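Side-chain contacts in choline binding protein A (PDB 5GT1), which probably helps a Lactobacillus adhere to intestinal cells through its surface layer, and carries a zinc-binding M23-family peptidase domain, the C-terminal part described here: residues A[36-39]-A[40-43]; A[55-58]-A[59-63]; A[95-98]-A[99-102]; A[108-111]-A[112-115]. All blocks are in the same frame, centred on the assembly; numbering follows the deposited sequence.

In the fold
The four local contacts follow one another along the chain of this zinc-binding part. Interaction 2 is the buried one: on strand 56-63 it binds zinc with a histidine and an aspartate. Interaction 1, a surface turn about 7 Å away between centres, touches that strand and is held mainly by a side-chain amide that accepts from the backbone, with weaker help from a hydroxyl. Interaction 3, partly buried, turns the chain between strands 92-96 and 101-108 of the same antiparallel sheet, with an arginine bracing the turn. Interaction 4 lies at the surface just beyond strand 101-108, combining a 3-10 turn with one buried aromatic ring. Interactions 3 and 4 stand clear of interaction 2, their nearest atoms about 9 and 10 Å from it.

Interaction 1. Residues A[36-39]-A[40-43]; sequences YFSG and AQLF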
loop_
_atom_site.group_PDB
_atom_site.type_symbol
_atom_site.label_atom_id
_atom_site.label_comp_id
_atom_site.label_asym_id
_atom_site.label_seq_id
_atom_site.Cartn_x
_atom_site.Cartn_y
_atom_site.Cartn_z
ATOM N N TYR A 36 15.231 -2.271 -0.743
ATOM C CA TYR A 36 15.744 -1.105 -0.021
ATOM C C TYR A 36 14.902 0.110 -0.366
ATOM O O TYR A 36 14.392 0.210 -1.489
ATOM C CB TYR A 36 17.206 -0.844 -0.412
ATOM C CG TYR A 36 18.074 -2.073 -0.298
ATOM C CD1 TYR A 36 18.552 -2.496 0.950
ATOM C CD2 TYR A 36 18.409 -2.820 -1.430
ATOM C CE1 TYR A 36 19.340 -3.639 1.066
ATOM C CE2 TYR A 36 19.213 -3.964 -1.329
ATOM C CZ TYR A 36 19.666 -4.365 -0.076
ATOM O OH TYR A 36 20.447 -5.494 0.038
ATOM N N PHE A 37 14.792 1.035 0.581
ATOM C CA PHE A 37 13.980 2.238 0.409
ATOM C C PHE A 37 14.784 3.480 0.724
ATOM O O PHE A 37 15.599 3.466 1.651
ATOM C CB PHE A 37 12.791 2.179 1.371
ATOM C CG PHE A 37 11.927 0.975 1.177
ATOM C CD1 PHE A 37 10.884 0.999 0.245
ATOM C CD2 PHE A 37 12.150 -0.191 1.919
ATOM C CE1 PHE A 37 10.070 -0.112 0.075
ATOM C CE2 PHE A 37 11.352 -1.304 1.737
ATOM C CZ PHE A 37 10.316 -1.270 0.803
ATOM N N SER A 38 14.531 4.565 -0.003
ATOM C CA SER A 38 15.165 5.840 0.315
ATOM C C SER A 38 14.433 6.479 1.498
ATOM O O SER A 38 13.333 6.043 1.869
ATOM C CB SER A 38 15.095 6.760 -0.894
ATOM O OG SER A 38 13.751 7.176 -1.080
ATOM N N GLY A 39 15.022 7.525 2.077
ATOM C CA GLY A 39 14.407 8.212 3.221
ATOM C C GLY A 39 12.982 8.669 2.915
ATOM O O GLY A 39 12.082 8.492 3.741
ATOM N N ALA A 40 12.784 9.210 1.712
ATOM C CA ALA A 40 11.472 9.708 1.258
ATOM C C ALA A 40 10.416 8.596 1.101
ATOM O O ALA A 40 9.225 8.814 1.380
ATOM C CB ALA A 40 11.611 10.510 -0.031
ATOM N N GLN A 41 10.857 7.403 0.694
ATOM C CA GLN A 41 9.939 6.293 0.478
ATOM C C GLN A 41 9.434 5.616 1.758
ATOM O O GLN A 41 8.356 5.020 1.766
ATOM C CB GLN A 41 10.601 5.249 -0.405
ATOM C CG GLN A 41 10.798 5.734 -1.829
ATOM C CD GLN A 41 11.600 4.748 -2.643
ATOM O OE1 GLN A 41 12.568 4.162 -2.154
ATOM N NE2 GLN A 41 11.204 4.557 -3.889
ATOM N N LEU A 42 10.215 5.706 2.832
ATOM C CA LEU A 42 9.878 5.016 4.075
ATOM C C LEU A 42 8.644 5.600 4.754
ATOM O O LEU A 42 8.297 6.762 4.530
ATOM C CB LEU A 42 11.059 5.083 5.046
ATOM C CG LEU A 42 12.299 4.249 4.695
ATOM C CD1 LEU A 42 13.437 4.681 5.608
ATOM C CD2 LEU A 42 12.012 2.763 4.857
ATOM N N PHE A 43 7.993 4.788 5.580
ATOM C CA PHE A 43 6.884 5.244 6.402
ATOM C C PHE A 43 7.382 6.167 7.526
ATOM O O PHE A 43 8.502 5.990 8.039
ATOM C CB PHE A 43 6.136 4.044 7.000
ATOM C CG PHE A 43 5.090 4.439 8.009
ATOM C CD1 PHE A 43 3.783 4.707 7.603
ATOM C CD2 PHE A 43 5.425 4.586 9.367
ATOM C CE1 PHE A 43 2.823 5.108 8.527
ATOM C CE2 PHE A 43 4.463 4.988 10.288
ATOM C CZ PHE A 43 3.162 5.232 9.870
HETATM O O HOH W 1 9.690 9.138 4.555
#
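S38 and Q41 clasp each other in a reciprocal pattern resembling a capping box, though only a single turn follows, its residues 39-41 having helical backbone angles. The stronger half is the bond from S38 N to Q41 OE1, 2.9 Å and nearly straight at 172°, with the donor tilted 16° from the amide's carbonyl plane. The returning half, from Q41 N to S38 OG at 3.4 Å, is weak. Glutamine suits this place because its chain, extended beyond CG, is long enough to double back to the peptide N-H three residues earlier. S38 OG stands between its backbone N and carbonyl carbon (chi1 71°), which turns the hydroxyl toward Q41. The turn then closes through L42 N, which bonds to S38 O at 3.3 Å.

Further out, Q41 NE2 bonds to D66, which fixes the amide's rotation and leaves OE1 facing S38. The Q41 backbone pairs with zinc ligand D61, which joins the turn to strand 56-63. Replacing Q41 by an alanine removes the whole amide and would probably leave S38 N and D66 OD2 without these partners and the turn freer to open. F37 carries its ring away to stack on H67 and meet F62 edge to face, while its CB rests against L42 CD2, 3.6 Å away.

Interaction 2. Residues A[55-58]-A[59-63]; sequences GFHD and GLDFG. With ZN (zinc ion), chain B.
H57 and D61, four residues apart, reach the same zinc ion, H57 through NE2 and D61 through OD1, both at 2.1 Å. They are the first histidine and the aspartate of the zinc site typical of M23 peptidases, and H137 from strand 135-141 completes the protein ligands. The protein side is tight. The carbonyl of G59 lies over one face of the H57 imidazole, its O only 3.0 Å from ND1 but badly angled for a hydrogen bond. Glycine suits the fully extended backbone here (phi/psi -161/-165), where a beta carbon would sit tightly against D58 C. ND1 bonds instead to L42 O, a second-shell carbonyl that fixes the ring's rotation. With CG anti to the backbone N (chi1 -174°), the ring extends to the metal.

The other side belongs to water. Three waters bind the zinc, water 4 at 2.1 Å and water 2 at a longer 2.5 Å. Water 2 also donates to D61 OD2 at 2.7 Å, while OD2 itself stays 3.0 Å from the metal, so that the carboxylate binds through one oxygen. Water on the zinc is consistent with a metallopeptidase, in which the metal would probably polarise a water to attack a peptide bond.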
loop_
_atom_site.group_PDB
_atom_site.type_symbol
_atom_site.label_atom_id
_atom_site.label_comp_id
_atom_site.label_asym_id
_atom_site.label_seq_id
_atom_site.Cartn_x
_atom_site.Cartn_y
_atom_site.Cartn_z
ATOM N N GLY A 55 6.058 16.664 7.477
ATOM C CA GLY A 55 7.158 15.721 7.224
ATOM C C GLY A 55 6.787 14.254 7.426
ATOM O O GLY A 55 7.659 13.420 7.709
ATOM N N PHE A 56 5.500 13.937 7.274
ATOM C CA PHE A 56 4.991 12.597 7.573
ATOM C C PHE A 56 4.560 11.876 6.305
ATOM O O PHE A 56 3.832 12.437 5.471
ATOM C CB PHE A 56 3.815 12.673 8.543
ATOM C CG PHE A 56 3.221 11.331 8.893
ATOM C CD1 PHE A 56 3.923 10.432 9.693
ATOM C CD2 PHE A 56 1.958 10.965 8.429
ATOM C CE1 PHE A 56 3.382 9.192 10.018
ATOM C CE2 PHE A 56 1.409 9.729 8.760
ATOM C CZ PHE A 56 2.124 8.847 9.559
ATOM N N HIS A 57 5.014 10.631 6.168
ATOM C CA HIS A 57 4.621 9.772 5.051
ATOM C C HIS A 57 3.772 8.654 5.606
ATOM O O HIS A 57 4.259 7.840 6.406
ATOM C CB HIS A 57 5.869 9.230 4.363
ATOM C CG HIS A 57 5.586 8.437 3.103
ATOM N ND1 HIS A 57 6.311 7.349 2.754
ATOM C CD2 HIS A 57 4.596 8.590 2.117
ATOM C CE1 HIS A 57 5.820 6.843 1.596
ATOM N NE2 HIS A 57 4.775 7.602 1.209
ATOM N N ASP A 58 2.509 8.590 5.181
ATOM C CA ASP A 58 1.530 7.661 5.766
ATOM C C ASP A 58 1.547 6.260 5.131
ATOM O O ASP A 58 0.599 5.491 5.294
ATOM C CB ASP A 58 0.094 8.254 5.717
ATOM C CG ASP A 58 -0.482 8.351 4.294
ATOM O OD1 ASP A 58 0.279 8.315 3.294
ATOM O OD2 ASP A 58 -1.723 8.458 4.174
ATOM N N GLY A 59 2.602 5.937 4.397
ATOM C CA GLY A 59 2.652 4.644 3.727
ATOM C C GLY A 59 4.067 4.310 3.358
ATOM O O GLY A 59 5.004 4.933 3.862
ATOM N N LEU A 60 4.212 3.320 2.478
ATOM C CA LEU A 60 5.509 2.853 2.013
ATOM C C LEU A 60 5.498 2.876 0.487
ATOM O O LEU A 60 4.606 2.299 -0.130
ATOM C CB LEU A 60 5.748 1.430 2.518
ATOM C CG LEU A 60 7.112 0.789 2.178
ATOM C CD1 LEU A 60 8.264 1.600 2.762
ATOM C CD2 LEU A 60 7.155 -0.656 2.670
ATOM N N ASP A 61 6.479 3.554 -0.102
ATOM C CA ASP A 61 6.572 3.651 -1.557
ATOM C C ASP A 61 7.499 2.589 -2.153
ATOM O O ASP A 61 8.640 2.426 -1.709
ATOM C CB ASP A 61 7.122 5.009 -1.963
ATOM C CG ASP A 61 6.161 6.148 -1.676
ATOM O OD1 ASP A 61 4.973 5.900 -1.389
ATOM O OD2 ASP A 61 6.618 7.304 -1.778
ATOM N N PHE A 62 7.019 1.898 -3.180
ATOM C CA PHE A 62 7.823 0.918 -3.909
ATOM C C PHE A 62 8.032 1.490 -5.305
ATOM O O PHE A 62 7.097 1.483 -6.103
ATOM C CB PHE A 62 7.039 -0.401 -4.012
ATOM C CG PHE A 62 6.806 -1.090 -2.681
ATOM C CD1 PHE A 62 7.596 -2.179 -2.312
ATOM C CD2 PHE A 62 5.780 -0.674 -1.821
ATOM C CE1 PHE A 62 7.395 -2.824 -1.094
ATOM C CE2 PHE A 62 5.561 -1.330 -0.603
ATOM C CZ PHE A 62 6.374 -2.406 -0.249
ATOM N N GLY A 63 9.227 2.020 -5.580
ATOM C CA GLY A 63 9.512 2.625 -6.890
ATOM C C GLY A 63 9.752 1.594 -7.968
ATOM O O GLY A 63 10.177 0.470 -7.681
HETATM ZN ZN ZN B . 3.836 7.575 -0.699
HETATM O O HOH W 2 5.104 9.493 -1.724
HETATM O O HOH W 3 2.581 9.452 -0.334
HETATM O O HOH W 4 3.232 8.096 -2.688
#

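Interaction 3. Residues A[95-98]-A[99-102]; sequences VRSD and EYTF
V95 and F102 face each other as an antiparallel hydrogen-bonded pair, with F102 N to V95 O at 2.8 Å and V95 N to F102 O at 2.9 Å, and R96 and T101 follow as the non-hydrogen-bonded pair. On the face of R96 and T101, the two side chains cross at about a right angle. R96 NH1 donates to T101 OG1 at 2.9 Å, a bond lying within 5° of the guanidinium plane. The chain bends at chi2 (78°), which lays one face of the guanidinium against the E99-Y100 peptide, Y100 N lying over its centre. NH1 also bonds to R142 O, T101 OG1 to E143 O, and water 5 links NH2 with E99 O.

This is a beta hairpin of strands 92-96 and 101-108, turning at D98 and E99, exposed polar residues suited to a surface bend; E99 OE1 makes a salt bridge with R142. S97 N bonds to Y100 O at 2.8 Å, and S97 OG accepts from Y100 N at 3.2 Å, a serine hydroxyl doing the work of a backbone carbonyl. A leucine in place of R96 would probably leave T101 OG1 without this donor and the turn's peptide without its flat cover.

On the other face, V95 and F102 meet at their CB atoms, V95 packing on V80 and F102 on I140. V95 O lies in the plane of the F102 ring, at its edge, 3.5 Å from CD2.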
loop_
_atom_site.group_PDB
_atom_site.type_symbol
_atom_site.label_atom_id
_atom_site.label_comp_id
_atom_site.label_asym_id
_atom_site.label_seq_id
_atom_site.Cartn_x
_atom_site.Cartn_y
_atom_site.Cartn_z
ATOM N N VAL A 95 -8.501 -2.914 0.140
ATOM C CA VAL A 95 -8.759 -4.297 0.522
ATOM C C VAL A 95 -8.871 -4.348 2.048
ATOM O O VAL A 95 -8.024 -3.796 2.753
ATOM C CB VAL A 95 -7.622 -5.242 0.053
ATOM C CG1 VAL A 95 -7.867 -6.666 0.540
ATOM C CG2 VAL A 95 -7.485 -5.226 -1.467
ATOM N N ARG A 96 -9.922 -5.000 2.552
ATOM C CA ARG A 96 -10.151 -5.098 3.997
ATOM C C ARG A 96 -10.052 -6.541 4.433
ATOM O O ARG A 96 -10.703 -7.397 3.849
ATOM C CB ARG A 96 -11.529 -4.534 4.374
ATOM C CG ARG A 96 -11.908 -4.725 5.845
ATOM C CD ARG A 96 -11.227 -3.724 6.770
ATOM N NE ARG A 96 -11.279 -4.162 8.171
ATOM C CZ ARG A 96 -10.647 -3.570 9.186
ATOM N NH1 ARG A 96 -9.885 -2.494 8.988
ATOM N NH2 ARG A 96 -10.776 -4.065 10.419
ATOM N N SER A 97 -9.204 -6.811 5.422
ATOM C CA SER A 97 -9.142 -8.125 6.059
ATOM C C SER A 97 -9.847 -8.038 7.424
ATOM O O SER A 97 -10.536 -7.056 7.701
ATOM C CB SER A 97 -7.689 -8.581 6.217
ATOM O OG SER A 97 -6.993 -7.780 7.157
ATOM N N ASP A 98 -9.675 -9.041 8.281
ATOM C CA ASP A 98 -10.342 -9.008 9.591
ATOM C C ASP A 98 -9.882 -7.828 10.440
ATOM O O ASP A 98 -10.685 -7.179 11.115
ATOM C CB ASP A 98 -10.123 -10.321 10.336
ATOM C CG ASP A 98 -11.163 -11.372 9.972
ATOM O OD1 ASP A 98 -10.788 -12.564 9.830
ATOM O OD2 ASP A 98 -12.354 -10.997 9.822
ATOM N N GLU A 99 -8.588 -7.537 10.365
ATOM C CA GLU A 99 -7.931 -6.580 11.236
ATOM C C GLU A 99 -7.525 -5.285 10.513
ATOM O O GLU A 99 -7.453 -4.216 11.126
ATOM C CB GLU A 99 -6.689 -7.267 11.812
ATOM C CG GLU A 99 -6.204 -6.761 13.157
ATOM C CD GLU A 99 -5.085 -7.619 13.758
ATOM O OE1 GLU A 99 -4.517 -7.208 14.793
ATOM O OE2 GLU A 99 -4.761 -8.700 13.216
ATOM N N TYR A 100 -7.274 -5.373 9.208
ATOM C CA TYR A 100 -6.600 -4.263 8.511
ATOM C C TYR A 100 -7.283 -3.778 7.251
ATOM O O TYR A 100 -7.925 -4.550 6.534
ATOM C CB TYR A 100 -5.160 -4.654 8.156
ATOM C CG TYR A 100 -4.262 -4.977 9.333
ATOM C CD1 TYR A 100 -3.791 -3.966 10.179
ATOM C CD2 TYR A 100 -3.849 -6.294 9.574
ATOM C CE1 TYR A 100 -2.949 -4.269 11.249
ATOM C CE2 TYR A 100 -3.004 -6.603 10.634
ATOM C CZ TYR A 100 -2.560 -5.591 11.465
ATOM O OH TYR A 100 -1.725 -5.896 12.513
ATOM N N THR A 101 -7.111 -2.486 6.978
ATOM C CA THR A 101 -7.436 -1.913 5.684
ATOM C C THR A 101 -6.129 -1.627 4.945
ATOM O O THR A 101 -5.249 -0.922 5.468
ATOM C CB THR A 101 -8.222 -0.603 5.855
ATOM O OG1 THR A 101 -9.402 -0.848 6.640
ATOM C CG2 THR A 101 -8.608 -0.029 4.494
ATOM N N PHE A 102 -6.006 -2.188 3.742
ATOM C CA PHE A 102 -4.847 -1.988 2.872
ATOM C C PHE A 102 -5.241 -1.057 1.736
ATOM O O PHE A 102 -6.266 -1.272 1.087
ATOM C CB PHE A 102 -4.399 -3.343 2.296
ATOM C CG PHE A 102 -4.068 -4.378 3.348
ATOM C CD1 PHE A 102 -2.756 -4.559 3.776
ATOM C CD2 PHE A 102 -5.074 -5.202 3.889
ATOM C CE1 PHE A 102 -2.453 -5.516 4.747
ATOM C CE2 PHE A 102 -4.782 -6.148 4.851
ATOM C CZ PHE A 102 -3.475 -6.312 5.281
HETATM O O HOH W 5 -9.425 -3.468 13.004
HETATM O O HOH W 6 -6.364 -9.353 9.244
#

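Interaction 4. Residues A[108-111]-A[112-115]; sequences FSNK and GNIS. With EDO (1,2-ethanediol), chain D.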
loop_
_atom_site.group_PDB
_atom_site.type_symbol
_atom_site.label_atom_id
_atom_site.label_comp_id
_atom_site.label_asym_id
_atom_site.label_seq_id
_atom_site.Cartn_x
_atom_site.Cartn_y
_atom_site.Cartn_z
ATOM N N PHE A 108 -1.334 3.045 -10.600
ATOM C CA PHE A 108 -2.187 2.755 -11.757
ATOM C C PHE A 108 -2.599 4.062 -12.458
ATOM O O PHE A 108 -3.340 4.872 -11.891
ATOM C CB PHE A 108 -3.408 1.939 -11.312
ATOM C CG PHE A 108 -3.092 0.889 -10.262
ATOM C CD1 PHE A 108 -2.353 -0.247 -10.593
ATOM C CD2 PHE A 108 -3.517 1.048 -8.936
ATOM C CE1 PHE A 108 -2.045 -1.203 -9.627
ATOM C CE2 PHE A 108 -3.227 0.082 -7.968
ATOM C CZ PHE A 108 -2.487 -1.040 -8.315
ATOM N N SER A 109 -2.078 4.278 -13.674
ATOM C CA SER A 109 -2.330 5.534 -14.401
ATOM C C SER A 109 -3.797 5.653 -14.824
ATOM O O SER A 109 -4.272 6.741 -15.096
ATOM C CB SER A 109 -1.409 5.682 -15.615
ATOM O OG SER A 109 -1.771 4.762 -16.639
ATOM N N ASN A 110 -4.501 4.527 -14.864
ATOM C CA ASN A 110 -5.937 4.505 -15.113
ATOM C C ASN A 110 -6.557 3.243 -14.550
ATOM O O ASN A 110 -5.846 2.257 -14.300
ATOM C CB ASN A 110 -6.240 4.621 -16.604
ATOM C CG ASN A 110 -5.843 3.394 -17.360
ATOM O OD1 ASN A 110 -6.695 2.581 -17.715
ATOM N ND2 ASN A 110 -4.536 3.229 -17.591
ATOM N N LYS A 111 -7.875 3.276 -14.362
ATOM C CA LYS A 111 -8.605 2.185 -13.730
ATOM C C LYS A 111 -8.492 0.877 -14.492
ATOM O O LYS A 111 -8.639 -0.191 -13.907
ATOM C CB LYS A 111 -10.084 2.559 -13.500
ATOM C CG LYS A 111 -10.289 3.458 -12.288
ATOM C CD LYS A 111 -11.660 4.134 -12.234
ATOM C CE LYS A 111 -11.559 5.434 -11.437
ATOM N NZ LYS A 111 -12.785 5.809 -10.677
ATOM N N GLY A 112 -8.245 0.966 -15.795
ATOM C CA GLY A 112 -8.040 -0.217 -16.625
ATOM C C GLY A 112 -6.812 -1.010 -16.209
ATOM O O GLY A 112 -6.724 -2.188 -16.511
ATOM N N ASN A 113 -5.875 -0.375 -15.499
ATOM C CA ASN A 113 -4.704 -1.087 -14.959
ATOM C C ASN A 113 -4.999 -1.888 -13.694
ATOM O O ASN A 113 -4.137 -2.628 -13.208
ATOM C CB ASN A 113 -3.515 -0.142 -14.737
ATOM C CG ASN A 113 -2.660 0.005 -15.973
ATOM O OD1 ASN A 113 -1.461 -0.288 -15.963
ATOM N ND2 ASN A 113 -3.272 0.426 -17.054
ATOM N N ILE A 114 -6.216 -1.765 -13.175
ATOM C CA ILE A 114 -6.606 -2.517 -11.985
ATOM C C ILE A 114 -7.289 -3.817 -12.417
ATOM O O ILE A 114 -8.157 -3.803 -13.293
ATOM C CB ILE A 114 -7.476 -1.663 -11.034
ATOM C CG1 ILE A 114 -6.655 -0.444 -10.552
ATOM C CG2 ILE A 114 -7.991 -2.517 -9.879
ATOM C CD1 ILE A 114 -7.434 0.693 -9.911
ATOM N N SER A 115 -6.880 -4.931 -11.810
ATOM C CA SER A 115 -7.318 -6.267 -12.218
ATOM C C SER A 115 -8.475 -6.804 -11.386
ATOM O O SER A 115 -9.152 -7.750 -11.810
ATOM C CB SER A 115 -6.164 -7.258 -12.107
ATOM O OG SER A 115 -5.100 -6.870 -12.944
HETATM C C1 EDO D . -7.106 -6.673 -16.289
HETATM O O1 EDO D . -6.139 -7.537 -15.680
HETATM C C2 EDO D . -6.668 -5.235 -16.070
HETATM O O2 EDO D . -5.232 -5.174 -16.126
#
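N110 and G112 open a 3-10 turn, residues 111-113, in the surface loop between strands 101-108 and 121-122. N110 starts it: its O accepts from N113 N at 2.9 Å, and its side-chain OD1 bends back to G112 N, also at 2.9 Å, in a weak Asx turn with a 127° angle at the hydrogen. A chi1 of 70° tucks CG in over the main chain, which brings OD1 round to G112 N. A glycine suits the next position but one, since a beta carbon on G112 would run into N110 OD1. I114 N repeats the three-residue spacing with K111 O at 3.0 Å; its N-H comes from well above the carbonyl plane, 59° out of it.

Beneath the turn, I114 CG1 lies over one face of the F108 ring, a CH-pi contact at 4.1 Å from the centroid, and the two side chains cross at about a right angle. F108 goes on to I128 and I114 to I83, so this apolar pair ties the loop to strands 127-130 and 78-86. At the exposed end, S115 OG bonds to O1 of a 1,2-ethanediol, probably from the crystallisation liquor, at 3.0 Å. Such successive i to i+3 bonds are characteristic of a short 3-10 turn with an Asx turn at its N-terminal end.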